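Local coordinates for protein CSE3 (Thermus thermophilus, PDB 2Y9H) that cleaves the repeat RNA of CRISPR transcripts into crRNA, as expected of a Cas6-family endoribonuclease, and keeps hold of the processed product, at residues Trp6-Val11 with Pro71-Leu76; Leu10-Ala15 with Pro61-Gln66. One frame throughout, in Å; residues are numbered along the deposited sequence.

Contacts 1 and 2 both start from strand 5-12, a middle strand of the antiparallel four-stranded sheet in the N-terminal half of the chain, and they share Leu-10 and Val-11. Contact 2 is side-by-side backbone pairing with strand 62-67; contact 1 lays the loop that follows it, residues 71-76, over one face of the sheet. Their centres are about 10 Å apart, and Thr-8 N of contact 1 lies 2.8 Å from Val-65 O of contact 2, a probable hydrogen bond. Both lie away from Tyr-27, inferred to stabilise the transition state; the nearest atom of the bound nucleic acid is about 14 Å from contact 1 and about 11 Å from contact 2.

Contact 1 of 2, residues Trp6-Val11 with Pro71-Leu76; sequences WLTKLV and PDWSVL
Leu-10 lays its CD1 methyl over one face of the Trp-73 indole, 4.2 Å from the centroid of the six-membered ring and only 13° off its normal, a CH-pi contact with the side chains crossing at about a right angle. Its other methyl, CD2, meets CD1 of Leu-76 tip to tip at 3.9 Å. A forked leucine suits this buried place because one branch covers the indole while the other reaches on to Leu-76, still touching the ring's rim. Trp-73 runs alongside Thr-8, the two side chains pointing opposite ways. Its NE1 gives a weak hydrogen bond to Thr-8 OG1, 3.1 Å long and bent to 132° at the hydrogen. CG2 of Thr-8 packs obliquely against the same ring; with this methyl anti to the backbone N and OG1 anti to the carbonyl carbon (chi1 -56°), both branches reach the NE1-CE2 region of the indole. Trp-6, Thr-8 and Leu-10 project from the face of strand 5-12 covered by the loop that connects strand 62-67 to strand 81-89. The strand order of this antiparallel sheet is that of the ferredoxin-like (RAMP) fold, as in Cas6-family proteins. The loop makes a 3-10 turn at 73-75, and Asp-72 starts it with an Asx turn, its OD1 accepting from Ser-74 N at 2.8 Å from above the carboxylate plane. Pro-71 touches both Trp-6 and Thr-8: its CD stands 3.7 Å above the Trp-6 ring plane, toward the rim, while its CG lies 3.7 Å from Thr-8 OG1. The compact ring offers them only CH2 groups, and its nitrogen has no hydrogen needing an acceptor.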
ATOM      1  N   TRP A   6      -5.271 -12.681  -3.356  1.00 30.33           N
ATOM      2  CA  TRP A   6      -5.545 -12.232  -4.722  1.00 33.29           C
ATOM      3  C   TRP A   6      -4.840 -10.944  -5.109  1.00 33.85           C
ATOM      4  O   TRP A   6      -4.779  -9.991  -4.335  1.00 41.50           O
ATOM      5  CB  TRP A   6      -7.047 -12.100  -4.950  1.00 42.86           C
ATOM      6  CG  TRP A   6      -7.751 -13.413  -4.866  1.00 41.68           C
ATOM      7  CD1 TRP A   6      -8.151 -14.049  -3.737  1.00 37.68           C
ATOM      8  CD2 TRP A   6      -8.118 -14.263  -5.964  1.00 43.20           C
ATOM      9  NE1 TRP A   6      -8.751 -15.243  -4.059  1.00 46.31           N
ATOM     10  CE2 TRP A   6      -8.749 -15.393  -5.421  1.00 41.22           C
ATOM     11  CE3 TRP A   6      -7.979 -14.168  -7.355  1.00 52.14           C
ATOM     12  CZ2 TRP A   6      -9.237 -16.429  -6.213  1.00 44.31           C
ATOM     13  CZ3 TRP A   6      -8.467 -15.200  -8.143  1.00 51.37           C
ATOM     14  CH2 TRP A   6      -9.090 -16.312  -7.569  1.00 45.37           C
ATOM     15  N   LEU A   7      -4.292 -10.932  -6.316  1.00 27.25           N
ATOM     16  CA  LEU A   7      -3.636  -9.744  -6.828  1.00 29.46           C
ATOM     17  C   LEU A   7      -4.322  -9.364  -8.098  1.00 33.73           C
ATOM     18  O   LEU A   7      -4.606 -10.219  -8.937  1.00 40.28           O
ATOM     19  CB  LEU A   7      -2.163 -10.001  -7.138  1.00 40.89           C
ATOM     20  CG  LEU A   7      -1.219  -9.779  -5.967  1.00 46.17           C
ATOM     21  CD1 LEU A   7      -1.402  -8.383  -5.425  1.00 41.37           C
ATOM     22  CD2 LEU A   7      -1.526 -10.807  -4.896  1.00 64.75           C
ATOM     23  N   THR A   8      -4.571  -8.075  -8.252  1.00 27.92           N
ATOM     24  CA  THR A   8      -5.277  -7.598  -9.419  1.00 26.79           C
ATOM     25  C   THR A   8      -4.538  -6.414  -9.989  1.00 31.48           C
ATOM     26  O   THR A   8      -4.118  -5.519  -9.261  1.00 44.43           O
ATOM     27  CB  THR A   8      -6.722  -7.183  -9.055  1.00 32.67           C
ATOM     28  OG1 THR A   8      -7.403  -8.293  -8.441  1.00 34.20           O
ATOM     29  CG2 THR A   8      -7.484  -6.708 -10.303  1.00 23.80           C
ATOM     30  N   LYS A   9      -4.363  -6.410 -11.296  1.00 24.41           N
ATOM     31  CA  LYS A   9      -3.772  -5.258 -11.925  1.00 31.18           C
ATOM     32  C   LYS A   9      -4.826  -4.487 -12.708  1.00 42.14           C
ATOM     33  O   LYS A   9      -5.438  -5.005 -13.660  1.00 48.81           O
ATOM     34  CB  LYS A   9      -2.604  -5.661 -12.824  1.00 34.40           C
ATOM     35  CG  LYS A   9      -1.846  -4.483 -13.446  1.00 38.45           C
ATOM     36  CD  LYS A   9      -0.725  -4.978 -14.346  1.00 47.97           C
ATOM     37  CE  LYS A   9      -0.194  -3.877 -15.258  1.00 53.41           C
ATOM     38  NZ  LYS A   9       0.889  -4.385 -16.150  1.00 55.32           N
ATOM     39  N   LEU A  10      -5.030  -3.240 -12.293  1.00 34.65           N
ATOM     40  CA  LEU A  10      -5.895  -2.324 -13.018  1.00 38.37           C
ATOM     41  C   LEU A  10      -5.065  -1.323 -13.801  1.00 34.75           C
ATOM     42  O   LEU A  10      -4.181  -0.677 -13.262  1.00 47.44           O
ATOM     43  CB  LEU A  10      -6.854  -1.600 -12.066  1.00 33.87           C
ATOM     44  CG  LEU A  10      -7.958  -2.472 -11.467  1.00 37.83           C
ATOM     45  CD1 LEU A  10      -7.458  -3.206 -10.243  1.00 35.48           C
ATOM     46  CD2 LEU A  10      -9.182  -1.627 -11.127  1.00 48.50           C
ATOM     47  N   VAL A  11      -5.335  -1.203 -15.085  1.00 26.19           N
ATOM     48  CA  VAL A  11      -4.698  -0.145 -15.819  1.00 39.46           C
ATOM     49  C   VAL A  11      -5.802   0.843 -16.070  1.00 51.06           C
ATOM     50  O   VAL A  11      -6.755   0.560 -16.798  1.00 58.96           O
ATOM     51  CB  VAL A  11      -4.069  -0.627 -17.129  1.00 37.86           C
ATOM     52  CG1 VAL A  11      -3.143   0.430 -17.655  1.00 32.47           C
ATOM     53  CG2 VAL A  11      -3.292  -1.898 -16.896  1.00 42.28           C
ATOM     54  N   PRO A  71     -12.004 -11.110  -5.833  1.00 35.95           N
ATOM     55  CA  PRO A  71     -12.653  -9.848  -6.199  1.00 35.42           C
ATOM     56  C   PRO A  71     -13.549 -10.017  -7.427  1.00 37.89           C
ATOM     57  O   PRO A  71     -13.262 -10.894  -8.245  1.00 37.30           O
ATOM     58  CB  PRO A  71     -11.461  -8.971  -6.573  1.00 36.71           C
ATOM     59  CG  PRO A  71     -10.507  -9.930  -7.193  1.00 37.36           C
ATOM     60  CD  PRO A  71     -10.662 -11.229  -6.430  1.00 30.92           C
ATOM     61  N   ASP A  72     -14.592  -9.198  -7.574  1.00 31.89           N
ATOM     62  CA  ASP A  72     -15.330  -9.176  -8.831  1.00 27.24           C
ATOM     63  C   ASP A  72     -15.332  -7.796  -9.481  1.00 39.19           C
ATOM     64  O   ASP A  72     -16.056  -6.900  -9.066  1.00 56.68           O
ATOM     65  CB  ASP A  72     -16.759  -9.691  -8.661  1.00 38.41           C
ATOM     66  CG  ASP A  72     -17.626  -9.375  -9.867  1.00 42.29           C
ATOM     67  OD1 ASP A  72     -17.054  -9.222 -10.970  1.00 42.84           O
ATOM     68  OD2 ASP A  72     -18.862  -9.267  -9.721  1.00 32.97           O
ATOM     69  N   TRP A  73     -14.527  -7.651 -10.527  1.00 37.40           N
ATOM     70  CA  TRP A  73     -14.279  -6.368 -11.167  1.00 35.05           C
ATOM     71  C   TRP A  73     -15.317  -6.057 -12.234  1.00 46.23           C
ATOM     72  O   TRP A  73     -15.216  -5.054 -12.958  1.00 43.86           O
ATOM     73  CB  TRP A  73     -12.856  -6.334 -11.754  1.00 32.26           C
ATOM     74  CG  TRP A  73     -11.829  -6.601 -10.709  1.00 32.13           C
ATOM     75  CD1 TRP A  73     -11.119  -7.753 -10.524  1.00 33.24           C
ATOM     76  CD2 TRP A  73     -11.432  -5.713  -9.666  1.00 33.77           C
ATOM     77  NE1 TRP A  73     -10.299  -7.634  -9.430  1.00 34.96           N
ATOM     78  CE2 TRP A  73     -10.467  -6.388  -8.888  1.00 34.30           C
ATOM     79  CE3 TRP A  73     -11.797  -4.410  -9.311  1.00 41.02           C
ATOM     80  CZ2 TRP A  73      -9.863  -5.804  -7.782  1.00 35.84           C
ATOM     81  CZ3 TRP A  73     -11.194  -3.831  -8.209  1.00 44.21           C
ATOM     82  CH2 TRP A  73     -10.234  -4.526  -7.462  1.00 41.74           C
ATOM     83  N   SER A  74     -16.326  -6.912 -12.329  1.00 45.64           N
ATOM     84  CA  SER A  74     -17.447  -6.603 -13.197  1.00 47.02           C
ATOM     85  C   SER A  74     -18.249  -5.464 -12.577  1.00 45.86           C
ATOM     86  O   SER A  74     -19.127  -4.893 -13.218  1.00 58.21           O
ATOM     87  CB  SER A  74     -18.327  -7.829 -13.438  1.00 51.11           C
ATOM     88  OG  SER A  74     -18.925  -8.267 -12.233  1.00 59.56           O
ATOM     89  N   VAL A  75     -17.937  -5.116 -11.333  1.00 36.29           N
ATOM     90  CA  VAL A  75     -18.574  -3.962 -10.704  1.00 41.52           C
ATOM     91  C   VAL A  75     -18.066  -2.645 -11.273  1.00 45.34           C
ATOM     92  O   VAL A  75     -18.723  -1.617 -11.160  1.00 47.43           O
ATOM     93  CB  VAL A  75     -18.394  -3.972  -9.187  1.00 38.26           C
ATOM     94  CG1 VAL A  75     -19.102  -5.170  -8.596  1.00 22.85           C
ATOM     95  CG2 VAL A  75     -16.936  -4.011  -8.843  1.00 35.20           C
ATOM     96  N   LEU A  76     -16.899  -2.691 -11.902  1.00 47.60           N
ATOM     97  CA  LEU A  76     -16.319  -1.524 -12.556  1.00 43.31           C
ATOM     98  C   LEU A  76     -17.154  -1.016 -13.711  1.00 41.74           C
ATOM     99  O   LEU A  76     -17.681  -1.798 -14.503  1.00 45.20           O
ATOM    100  CB  LEU A  76     -14.951  -1.878 -13.125  1.00 40.45           C
ATOM    101  CG  LEU A  76     -13.948  -2.376 -12.107  1.00 35.13           C
ATOM    102  CD1 LEU A  76     -12.583  -2.409 -12.762  1.00 31.59           C
ATOM    103  CD2 LEU A  76     -13.973  -1.440 -10.910  1.00 30.22           C
TER

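Contact 2 of 2, residues Leu10-Ala15 with Pro61-Gln66; sequences LVLNPA and PVVLVQ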
ATOM      1  N   LEU A  10      -5.030  -3.240 -12.293  1.00 34.65           N
ATOM      2  CA  LEU A  10      -5.895  -2.324 -13.018  1.00 38.37           C
ATOM      3  C   LEU A  10      -5.065  -1.323 -13.801  1.00 34.75           C
ATOM      4  O   LEU A  10      -4.181  -0.677 -13.262  1.00 47.44           O
ATOM      5  CB  LEU A  10      -6.854  -1.600 -12.066  1.00 33.87           C
ATOM      6  CG  LEU A  10      -7.958  -2.472 -11.467  1.00 37.83           C
ATOM      7  CD1 LEU A  10      -7.458  -3.206 -10.243  1.00 35.48           C
ATOM      8  CD2 LEU A  10      -9.182  -1.627 -11.127  1.00 48.50           C
ATOM      9  N   VAL A  11      -5.335  -1.203 -15.085  1.00 26.19           N
ATOM     10  CA  VAL A  11      -4.698  -0.145 -15.819  1.00 39.46           C
ATOM     11  C   VAL A  11      -5.802   0.843 -16.070  1.00 51.06           C
ATOM     12  O   VAL A  11      -6.755   0.560 -16.798  1.00 58.96           O
ATOM     13  CB  VAL A  11      -4.069  -0.627 -17.129  1.00 37.86           C
ATOM     14  CG1 VAL A  11      -3.143   0.430 -17.655  1.00 32.47           C
ATOM     15  CG2 VAL A  11      -3.292  -1.898 -16.896  1.00 42.28           C
ATOM     16  N   LEU A  12      -5.695   2.000 -15.438  1.00 42.84           N
ATOM     17  CA  LEU A  12      -6.789   2.948 -15.484  1.00 43.88           C
ATOM     18  C   LEU A  12      -6.795   3.773 -16.770  1.00 48.67           C
ATOM     19  O   LEU A  12      -5.748   4.156 -17.284  1.00 51.62           O
ATOM     20  CB  LEU A  12      -6.785   3.834 -14.236  1.00 37.15           C
ATOM     21  CG  LEU A  12      -7.609   3.221 -13.099  1.00 31.30           C
ATOM     22  CD1 LEU A  12      -7.057   1.864 -12.693  1.00 29.34           C
ATOM     23  CD2 LEU A  12      -7.692   4.161 -11.909  1.00 33.23           C
ATOM     24  N   ASN A  13      -7.991   4.025 -17.288  1.00 44.15           N
ATOM     25  CA  ASN A  13      -8.174   4.827 -18.491  1.00 44.68           C
ATOM     26  C   ASN A  13      -8.197   6.323 -18.151  1.00 47.88           C
ATOM     27  O   ASN A  13      -9.132   6.796 -17.520  1.00 52.54           O
ATOM     28  CB  ASN A  13      -9.479   4.401 -19.161  1.00 50.82           C
ATOM     29  CG  ASN A  13      -9.822   5.227 -20.374  1.00 56.50           C
ATOM     30  OD1 ASN A  13      -9.193   6.247 -20.655  1.00 55.10           O
ATOM     31  ND2 ASN A  13     -10.846   4.796 -21.096  1.00 57.29           N
ATOM     32  N   PRO A  14      -7.161   7.073 -18.565  1.00 52.65           N
ATOM     33  CA  PRO A  14      -7.067   8.497 -18.219  1.00 46.66           C
ATOM     34  C   PRO A  14      -8.122   9.292 -18.955  1.00 45.18           C
ATOM     35  O   PRO A  14      -8.240  10.490 -18.725  1.00 54.16           O
ATOM     36  CB  PRO A  14      -5.672   8.910 -18.729  1.00 50.22           C
ATOM     37  CG  PRO A  14      -4.987   7.630 -19.157  1.00 51.49           C
ATOM     38  CD  PRO A  14      -6.072   6.652 -19.466  1.00 56.26           C
ATOM     39  N   ALA A  15      -8.847   8.637 -19.859  1.00 44.61           N
ATOM     40  CA  ALA A  15     -10.004   9.246 -20.511  1.00 50.61           C
ATOM     41  C   ALA A  15     -11.263   9.103 -19.651  1.00 52.69           C
ATOM     42  O   ALA A  15     -12.232   9.820 -19.859  1.00 53.28           O
ATOM     43  CB  ALA A  15     -10.240   8.635 -21.897  1.00 44.32           C
ATOM     44  N   PRO A  61      -1.774   5.098 -15.848  1.00 48.03           N
ATOM     45  CA  PRO A  61      -1.593   4.838 -14.421  1.00 37.57           C
ATOM     46  C   PRO A  61      -2.035   3.429 -14.165  1.00 30.09           C
ATOM     47  O   PRO A  61      -2.986   2.966 -14.792  1.00 40.77           O
ATOM     48  CB  PRO A  61      -2.541   5.818 -13.757  1.00 42.45           C
ATOM     49  CG  PRO A  61      -3.631   5.976 -14.753  1.00 58.20           C
ATOM     50  CD  PRO A  61      -2.975   5.902 -16.111  1.00 55.00           C
ATOM     51  N   VAL A  62      -1.323   2.749 -13.278  1.00 30.32           N
ATOM     52  CA  VAL A  62      -1.511   1.333 -13.035  1.00 20.84           C
ATOM     53  C   VAL A  62      -1.697   1.163 -11.551  1.00 21.69           C
ATOM     54  O   VAL A  62      -0.921   1.705 -10.765  1.00 25.05           O
ATOM     55  CB  VAL A  62      -0.247   0.595 -13.445  1.00 34.81           C
ATOM     56  CG1 VAL A  62      -0.381  -0.885 -13.200  1.00 37.00           C
ATOM     57  CG2 VAL A  62       0.081   0.908 -14.894  1.00 29.46           C
ATOM     58  N   VAL A  63      -2.729   0.429 -11.155  1.00 30.70           N
ATOM     59  CA  VAL A  63      -3.058   0.274  -9.739  1.00 26.31           C
ATOM     60  C   VAL A  63      -3.041  -1.176  -9.344  1.00 32.88           C
ATOM     61  O   VAL A  63      -3.827  -1.979  -9.841  1.00 39.89           O
ATOM     62  CB  VAL A  63      -4.474   0.767  -9.405  1.00 27.98           C
ATOM     63  CG1 VAL A  63      -4.869   0.332  -7.972  1.00 15.60           C
ATOM     64  CG2 VAL A  63      -4.593   2.278  -9.624  1.00 19.68           C
ATOM     65  N   LEU A  64      -2.161  -1.504  -8.417  1.00 33.49           N
ATOM     66  CA  LEU A  64      -2.045  -2.858  -7.943  1.00 25.20           C
ATOM     67  C   LEU A  64      -2.890  -3.033  -6.684  1.00 29.64           C
ATOM     68  O   LEU A  64      -2.927  -2.169  -5.795  1.00 27.00           O
ATOM     69  CB  LEU A  64      -0.577  -3.165  -7.682  1.00 23.14           C
ATOM     70  CG  LEU A  64      -0.229  -4.577  -7.232  1.00 36.71           C
ATOM     71  CD1 LEU A  64      -0.992  -5.578  -8.077  1.00 47.47           C
ATOM     72  CD2 LEU A  64       1.281  -4.829  -7.320  1.00 35.09           C
ATOM     73  N   VAL A  65      -3.582  -4.157  -6.610  1.00 30.94           N
ATOM     74  CA  VAL A  65      -4.525  -4.372  -5.537  1.00 25.97           C
ATOM     75  C   VAL A  65      -4.414  -5.774  -5.035  1.00 24.37           C
ATOM     76  O   VAL A  65      -4.379  -6.729  -5.820  1.00 27.75           O
ATOM     77  CB  VAL A  65      -5.974  -4.204  -6.023  1.00 27.11           C
ATOM     78  CG1 VAL A  65      -6.933  -4.381  -4.858  1.00 23.00           C
ATOM     79  CG2 VAL A  65      -6.160  -2.859  -6.690  1.00 15.87           C
ATOM     80  N   GLN A  66      -4.376  -5.896  -3.718  1.00 26.14           N
ATOM     81  CA  GLN A  66      -4.400  -7.195  -3.075  1.00 29.01           C
ATOM     82  C   GLN A  66      -5.653  -7.354  -2.221  1.00 32.59           C
ATOM     83  O   GLN A  66      -6.059  -6.428  -1.519  1.00 28.47           O
ATOM     84  CB  GLN A  66      -3.164  -7.361  -2.210  1.00 24.22           C
ATOM     85  CG  GLN A  66      -3.178  -8.559  -1.278  1.00 23.11           C
ATOM     86  CD  GLN A  66      -1.814  -8.754  -0.661  1.00 23.63           C
ATOM     87  OE1 GLN A  66      -1.667  -8.869   0.561  1.00 21.97           O
ATOM     88  NE2 GLN A  66      -0.794  -8.775  -1.513  1.00 24.82           N
TER
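Leu-10 and Val-63 exchange two backbone hydrogen bonds, Leu-10 N to Val-63 O at 3.0 Å and Val-63 N to Leu-10 O at 2.8 Å. Both are nearly straight at the hydrogen, but the first donor is tilted 24° from the carbonyl plane whereas the second lies in it. Next to the second, CA of Val-62 also approaches Leu-10 O, at 3.3 Å, in a CA-H...O contact. A third bond, Leu-12 N to Pro-61 O at 2.9 Å, ends the pairing where Pro-61, having no N-H, can only accept. The antiparallel strands 5-12 and 62-67 are the two central strands of what is consistent with a ferredoxin-like (RAMP) sheet, Val-11 and Val-62 forming the non-hydrogen-bonded pair. Among apolar contacts, CD1 of Leu-10 reaches diagonally to Val-65 CG2 at 3.8 Å. With CG1 of Val-63 anti to the backbone N (chi1 169°), CG2 stands beside that N and meets Leu-12 CD1 at 4.0 Å; beta-branched valines suit the extended backbone and give this buried face short, stiff partners. On the other face Val-11 CG1 and Val-62 CG2 are 4.3 Å apart. Just ahead of strand 62-67, the rigid ring of Pro-61 packs CG against Leu-12 CB, at 3.8 Å, and CD against Pro-14 CG.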